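Local coordinates for putative Lipoprotein (Clostridium perfringens, PDB 5J7R) that is a putative lipoprotein of the sporulation and spore germination family that may act in spore formation or germination, at the interface of chains A and B. Sequence-based numbering; all coordinates share one arbitrary frame. Chains: chain A/B, Putative Lipoprotein.

The interface of chains A and B. Residues chain A 22-26, 48; chain B 43-47.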
loop_
_atom_site.group_PDB
_atom_site.type_symbol
_atom_site.label_atom_id
_atom_site.label_comp_id
_atom_site.label_asym_id
_atom_site.label_seq_id
_atom_site.Cartn_x
_atom_site.Cartn_y
_atom_site.Cartn_z
ATOM N N ILE A 22 0.301 -1.949 5.362
ATOM C CA ILE A 22 -0.214 -2.505 4.097
ATOM C C ILE A 22 0.141 -3.998 3.923
ATOM O O ILE A 22 -0.647 -4.756 3.391
ATOM C CB ILE A 22 0.326 -1.749 2.862
ATOM C CG1 ILE A 22 0.131 -0.231 3.028
ATOM C CG2 ILE A 22 -0.354 -2.274 1.597
ATOM C CD1 ILE A 22 0.797 0.611 1.957
ATOM N N GLY A 23 1.338 -4.404 4.341
ATOM C CA GLY A 23 1.781 -5.807 4.224
ATOM C C GLY A 23 2.231 -6.190 2.821
ATOM O O GLY A 23 2.188 -5.375 1.908
ATOM N N ASP A 24 2.683 -7.435 2.656
ATOM C CA ASP A 24 3.180 -7.914 1.361
ATOM C C ASP A 24 2.065 -8.136 0.345
ATOM O O ASP A 24 0.973 -8.535 0.717
ATOM C CB ASP A 24 3.961 -9.237 1.530
ATOM C CG ASP A 24 5.231 -9.084 2.359
ATOM O OD1 ASP A 24 5.662 -7.942 2.627
ATOM O OD2 ASP A 24 5.805 -10.132 2.745
ATOM N N ILE A 25 2.355 -7.863 -0.930
ATOM C CA ILE A 25 1.399 -8.100 -2.020
ATOM C C ILE A 25 2.157 -8.911 -3.073
ATOM O O ILE A 25 3.114 -8.437 -3.664
ATOM C CB ILE A 25 0.817 -6.820 -2.656
ATOM C CG1 ILE A 25 0.338 -5.854 -1.562
ATOM C CG2 ILE A 25 -0.275 -7.186 -3.667
ATOM C CD1 ILE A 25 -0.189 -4.534 -2.073
ATOM N N ASP A 26 1.718 -10.138 -3.291
ATOM C CA ASP A 26 2.382 -11.030 -4.208
ATOM C C ASP A 26 1.743 -10.837 -5.582
ATOM O O ASP A 26 0.586 -11.164 -5.766
ATOM C CB ASP A 26 2.227 -12.465 -3.672
ATOM C CG ASP A 26 3.094 -13.463 -4.394
ATOM O OD1 ASP A 26 3.852 -13.045 -5.300
ATOM O OD2 ASP A 26 3.010 -14.668 -4.051
ATOM N N LEU A 48 7.261 -9.549 -5.114
ATOM C CA LEU A 48 6.631 -9.486 -3.835
ATOM C C LEU A 48 6.806 -8.035 -3.423
ATOM O O LEU A 48 7.889 -7.601 -3.029
ATOM C CB LEU A 48 7.260 -10.466 -2.862
ATOM C CG LEU A 48 6.446 -10.501 -1.570
ATOM C CD1 LEU A 48 5.095 -11.188 -1.745
ATOM C CD2 LEU A 48 7.242 -11.244 -0.543
ATOM N N GLU B 43 2.009 -12.400 9.718
ATOM C CA GLU B 43 1.997 -11.265 8.809
ATOM C C GLU B 43 1.207 -11.664 7.571
ATOM O O GLU B 43 1.306 -12.805 7.103
ATOM C CB GLU B 43 3.411 -10.958 8.345
ATOM C CG GLU B 43 3.791 -9.493 8.315
ATOM C CD GLU B 43 5.246 -9.221 7.837
ATOM O OE1 GLU B 43 6.125 -9.750 8.527
ATOM O OE2 GLU B 43 5.559 -8.455 6.857
ATOM N N GLN B 44 0.503 -10.710 6.988
ATOM C CA GLN B 44 -0.297 -10.990 5.811
ATOM C C GLN B 44 0.478 -10.918 4.511
ATOM O O GLN B 44 1.447 -10.174 4.371
ATOM C CB GLN B 44 -1.536 -10.076 5.718
ATOM C CG GLN B 44 -1.299 -8.622 5.365
ATOM C CD GLN B 44 -2.595 -7.885 5.085
ATOM O OE1 GLN B 44 -2.893 -7.485 3.940
ATOM N NE2 GLN B 44 -3.403 -7.756 6.112
ATOM N N GLN B 45 0.047 -11.745 3.574
ATOM C CA GLN B 45 0.573 -11.766 2.244
ATOM C C GLN B 45 -0.691 -11.755 1.415
ATOM O O GLN B 45 -1.474 -12.697 1.449
ATOM C CB GLN B 45 1.394 -13.000 1.944
ATOM C CG GLN B 45 1.848 -13.035 0.496
ATOM C CD GLN B 45 2.674 -14.242 0.185
ATOM O OE1 GLN B 45 3.680 -14.544 0.843
ATOM N NE2 GLN B 45 2.245 -14.958 -0.830
ATOM N N GLU B 46 -0.892 -10.658 0.704
ATOM C CA GLU B 46 -2.027 -10.479 -0.131
ATOM C C GLU B 46 -1.807 -11.173 -1.473
ATOM O O GLU B 46 -0.686 -11.258 -1.973
ATOM C CB GLU B 46 -2.295 -8.982 -0.250
ATOM C CG GLU B 46 -3.553 -8.582 -0.984
ATOM C CD GLU B 46 -3.852 -7.100 -0.790
ATOM O OE1 GLU B 46 -5.029 -6.730 -0.761
ATOM O OE2 GLU B 46 -2.911 -6.300 -0.610
ATOM N N ILE B 47 -2.883 -11.755 -1.989
ATOM C CA ILE B 47 -2.869 -12.416 -3.289
ATOM C C ILE B 47 -4.106 -12.057 -4.065
ATOM O O ILE B 47 -5.198 -11.871 -3.484
ATOM C CB ILE B 47 -2.784 -13.952 -3.252
ATOM C CG1 ILE B 47 -3.962 -14.546 -2.452
ATOM C CG2 ILE B 47 -1.454 -14.354 -2.675
ATOM C CD1 ILE B 47 -4.125 -16.036 -2.624
HETATM O O HOH W 1 6.856 -6.937 4.993
#
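CG of B:Glu46 is anti to its backbone N (chi1 -174°) and the chain runs out extended, alongside A:Ile25 and pointing the same way. A:Ile25 answers with CG1 beside its own backbone N and anti to the carbonyl carbon, so its longer branch meets the glutamate tip: carboxylate OE2 of B:Glu46 lies 3.4 Å from CG1 of A:Ile25, a van der Waals contact of an oxygen with a methylene, and near CD1 as well. On the opposite face, A:Asp26 and B:Gln45 both place CG anti to the backbone N and run in parallel. Their carboxylate and amide planes are almost perpendicular, 86° apart, and amide NE2 of B:Gln45 stands 3.3 Å from OD2 of A:Asp26, a polar approach rather than an established bond.

The backbone supplies the firm grip. Amide N of B:Glu46 donates to carbonyl O of A:Asp24 over 2.8 Å, nearly straight at the hydrogen (175°), although the donor sits above the carbonyl plane. Carbonyl O of B:Glu46 then accepts from N of A:Asp26 at 3.0 Å, this time in the carbonyl plane. One residue thus bonds through both its N and its O to residues two apart, the signature of parallel pairing. At the start of the strand the bond from N of A:Asp24 to O of B:Gln44 is weak, at 3.5 Å.

At this same end, a water bridges two carboxylates that would repel if both are ionised, 2.8 Å from OD1 of A:Asp24 and 2.7 Å from OE2 of B:Glu43; it may ease their repulsion.

The patch joins the beginning of strand 24-32 of chain A to strand 42-50 of chain B, continuing a sheet between two copies, a pairing that may or may not be the biological one.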